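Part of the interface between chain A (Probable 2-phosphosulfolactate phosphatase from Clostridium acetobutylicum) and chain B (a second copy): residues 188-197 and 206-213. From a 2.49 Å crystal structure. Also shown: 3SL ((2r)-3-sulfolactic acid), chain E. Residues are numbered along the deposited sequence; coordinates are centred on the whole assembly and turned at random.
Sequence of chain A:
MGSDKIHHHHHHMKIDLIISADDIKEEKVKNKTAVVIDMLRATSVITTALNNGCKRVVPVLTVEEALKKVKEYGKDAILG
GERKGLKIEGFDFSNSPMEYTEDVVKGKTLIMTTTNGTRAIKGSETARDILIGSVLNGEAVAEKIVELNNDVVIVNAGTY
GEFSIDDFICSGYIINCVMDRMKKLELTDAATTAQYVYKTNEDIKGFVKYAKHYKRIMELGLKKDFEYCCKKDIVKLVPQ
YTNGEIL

Chain A (188-197) TDAATTAQYV
Chain B 206-213: GFVKYAKH

A carboxylate at the start of one helix can accept one backbone amide of another segment directly and reach the next through a water, and this interface between two copies of one protein is a compact example. Chain A contributes a helix from Asp A189 onward, with phi/psi near -60/-43 and regular i to i-4 bonds. Thr A188 (chi1 p, phi/psi -74/163) caps it, its OG1 accepting a weak bond from Ala A191 N at 3.5 Å. In chain B, a helix that includes Gly B206 and Phe B207 leads into a type I turn from Val B208 to Ala B211, with Ala B211 N bonded to Val B208 O at 2.7 Å. Ala B211 then extends (-68/138) before Lys B212 returns to helical angles. The register is set by Asp A189 and Ala B211, whose CA atoms lie 6.0 Å apart.

The polar centre is Asp A189, buried, chi1 m (-81°), chi2 19°, pointing toward chain B. Its OD1 accepts from Lys B212 N at 2.9 Å and 159°, while OD2 lies 3.4 Å from both CA and CB of Ala B211, whose CA-to-CB bond points away overall though its methyl still touches the carboxylate.

Two waters extend this contact. Water 1 donates to Asp A189 OD2 (2.6 Å) and accepts from His B213 N (2.7 Å). Water 2 donates to Asp A189 OD1 (2.6 Å) and Tyr B210 O (3.2 Å) and accepts from Thr A192 OG1 (2.7 Å), with Thr A192 in rotamer m.

Two turns along the helix from Asp A189, the contact becomes aromatic. Phe B207 (chi1 t, chi2 88°) directs its edge at the face of Tyr A196 (chi1 t, chi2 73°): ring centroids are 5.0 Å apart, planes at 67°, and Phe B207 CE1 is 3.9 Å from Tyr A196 CD1. The buried phenyl ring has no polar atom to satisfy against that face. Between the stretches 287 Å² is buried, both sides summed.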

# COMPACT_ATOMS: atom_id res chain seq x y z
N THR A 188 8.16 -3.99 -8.20
CA THR A 188 7.97 -2.70 -7.57
C THR A 188 8.20 -2.85 -6.08
O THR A 188 8.19 -3.97 -5.56
CB THR A 188 6.56 -2.12 -7.76
OG1 THR A 188 5.58 -2.95 -7.11
CG2 THR A 188 6.23 -1.99 -9.19
N ASP A 189 8.41 -1.73 -5.40
CA ASP A 189 8.68 -1.76 -3.97
C ASP A 189 7.53 -2.46 -3.19
O ASP A 189 7.77 -3.15 -2.21
CB ASP A 189 8.91 -0.34 -3.45
CG ASP A 189 10.33 0.16 -3.70
OD1 ASP A 189 11.04 -0.40 -4.58
OD2 ASP A 189 10.75 1.14 -3.02
N ALA A 190 6.29 -2.27 -3.65
CA ALA A 190 5.13 -2.90 -3.01
C ALA A 190 5.21 -4.40 -3.09
O ALA A 190 4.92 -5.09 -2.12
CB ALA A 190 3.82 -2.42 -3.64
N ALA A 191 5.64 -4.90 -4.25
CA ALA A 191 5.82 -6.33 -4.49
C ALA A 191 7.00 -6.90 -3.72
O ALA A 191 6.88 -7.91 -3.08
CB ALA A 191 5.97 -6.57 -5.94
N THR A 192 8.13 -6.22 -3.79
CA THR A 192 9.30 -6.55 -2.99
C THR A 192 8.93 -6.69 -1.50
O THR A 192 9.31 -7.65 -0.83
CB THR A 192 10.36 -5.45 -3.15
OG1 THR A 192 10.84 -5.42 -4.50
CG2 THR A 192 11.49 -5.66 -2.22
N THR A 193 8.15 -5.75 -0.99
CA THR A 193 7.76 -5.75 0.43
C THR A 193 6.85 -6.93 0.78
O THR A 193 7.05 -7.59 1.79
CB THR A 193 7.11 -4.42 0.82
OG1 THR A 193 7.99 -3.33 0.47
CG2 THR A 193 6.85 -4.34 2.35
N ALA A 194 5.88 -7.23 -0.07
CA ALA A 194 5.04 -8.41 0.12
C ALA A 194 5.89 -9.67 0.14
O ALA A 194 5.75 -10.50 1.03
CB ALA A 194 4.03 -8.52 -0.97
N GLN A 195 6.77 -9.82 -0.84
CA GLN A 195 7.62 -10.99 -0.92
C GLN A 195 8.48 -11.12 0.35
O GLN A 195 8.68 -12.22 0.85
CB GLN A 195 8.47 -10.90 -2.19
CG GLN A 195 9.22 -12.17 -2.55
CD GLN A 195 10.53 -12.29 -1.85
OE1 GLN A 195 11.14 -11.27 -1.47
NE2 GLN A 195 10.98 -13.54 -1.60
N TYR A 196 8.94 -9.99 0.86
CA TYR A 196 9.74 -9.95 2.07
C TYR A 196 8.98 -10.47 3.27
O TYR A 196 9.52 -11.27 4.06
CB TYR A 196 10.23 -8.53 2.37
CG TYR A 196 10.87 -8.43 3.73
CD1 TYR A 196 12.12 -8.99 3.98
CD2 TYR A 196 10.20 -7.81 4.81
CE1 TYR A 196 12.70 -8.93 5.25
CE2 TYR A 196 10.78 -7.74 6.07
CZ TYR A 196 12.02 -8.31 6.29
OH TYR A 196 12.59 -8.26 7.55
N VAL A 197 7.73 -10.00 3.40
CA VAL A 197 6.85 -10.42 4.49
C VAL A 197 6.61 -11.92 4.41
O VAL A 197 6.67 -12.63 5.45
CB VAL A 197 5.49 -9.67 4.43
CG1 VAL A 197 4.50 -10.26 5.44
CG2 VAL A 197 5.69 -8.21 4.70
N GLY B 206 20.11 -0.60 5.80
CA GLY B 206 20.23 -1.85 5.07
C GLY B 206 19.05 -2.13 4.16
O GLY B 206 19.22 -2.49 3.01
N PHE B 207 17.85 -1.92 4.67
CA PHE B 207 16.67 -2.33 3.96
C PHE B 207 16.27 -1.32 2.89
O PHE B 207 15.68 -1.67 1.88
CB PHE B 207 15.56 -2.55 4.98
CG PHE B 207 14.39 -3.24 4.43
CD1 PHE B 207 14.33 -4.61 4.42
CD2 PHE B 207 13.35 -2.51 3.85
CE1 PHE B 207 13.24 -5.26 3.85
CE2 PHE B 207 12.25 -3.16 3.28
CZ PHE B 207 12.19 -4.51 3.30
N VAL B 208 16.61 -0.07 3.09
CA VAL B 208 16.32 0.94 2.10
C VAL B 208 17.04 0.63 0.77
O VAL B 208 16.55 0.96 -0.31
CB VAL B 208 16.74 2.34 2.59
CG1 VAL B 208 16.58 3.39 1.46
CG2 VAL B 208 15.92 2.74 3.80
N LYS B 209 18.19 -0.03 0.86
CA LYS B 209 18.92 -0.40 -0.36
C LYS B 209 18.11 -1.28 -1.34
O LYS B 209 18.48 -1.38 -2.49
CB LYS B 209 20.26 -1.02 -0.03
CG LYS B 209 21.15 -0.03 0.65
CD LYS B 209 22.47 -0.60 1.00
CE LYS B 209 23.26 0.34 1.87
NZ LYS B 209 24.46 -0.34 2.33
N TYR B 210 17.00 -1.87 -0.88
CA TYR B 210 16.07 -2.59 -1.77
C TYR B 210 15.08 -1.68 -2.49
O TYR B 210 14.42 -2.12 -3.41
CB TYR B 210 15.29 -3.66 -0.98
CG TYR B 210 16.20 -4.68 -0.32
CD1 TYR B 210 17.10 -5.40 -1.08
CD2 TYR B 210 16.17 -4.91 1.06
CE1 TYR B 210 17.97 -6.32 -0.50
CE2 TYR B 210 17.07 -5.84 1.67
CZ TYR B 210 17.96 -6.52 0.87
OH TYR B 210 18.85 -7.44 1.38
N ALA B 211 14.95 -0.42 -2.07
CA ALA B 211 14.04 0.51 -2.73
C ALA B 211 14.51 0.84 -4.14
O ALA B 211 15.68 1.08 -4.35
CB ALA B 211 13.91 1.80 -1.93
N LYS B 212 13.58 0.89 -5.09
CA LYS B 212 13.89 1.27 -6.47
C LYS B 212 14.55 2.65 -6.49
O LYS B 212 15.52 2.85 -7.18
CB LYS B 212 12.60 1.25 -7.30
CG LYS B 212 12.77 1.33 -8.80
N HIS B 213 14.05 3.56 -5.67
CA HIS B 213 14.52 4.95 -5.55
C HIS B 213 15.96 5.04 -5.08
O HIS B 213 16.65 5.98 -5.40
CB HIS B 213 13.62 5.66 -4.52
CG HIS B 213 13.85 7.13 -4.38
ND1 HIS B 213 13.71 8.02 -5.43
CD2 HIS B 213 14.13 7.89 -3.29
CE1 HIS B 213 13.92 9.25 -5.00
NE2 HIS B 213 14.18 9.20 -3.70
O11 3SL E . 13.48 11.46 -8.12
C1 3SL E . 14.39 11.83 -7.36
O12 3SL E . 15.57 11.39 -7.37
C2 3SL E . 14.03 12.87 -6.36
O2 3SL E . 12.73 12.54 -5.88
C3 3SL E . 15.09 12.87 -5.29
S 3SL E . 14.66 13.82 -3.99
O3S 3SL E . 15.34 15.12 -4.08
O1S 3SL E . 13.18 13.84 -3.71
O2S 3SL E . 15.31 13.24 -2.80
O HOH W 1 11.68 3.21 -4.35
O HOH W 2 11.71 -2.91 -5.02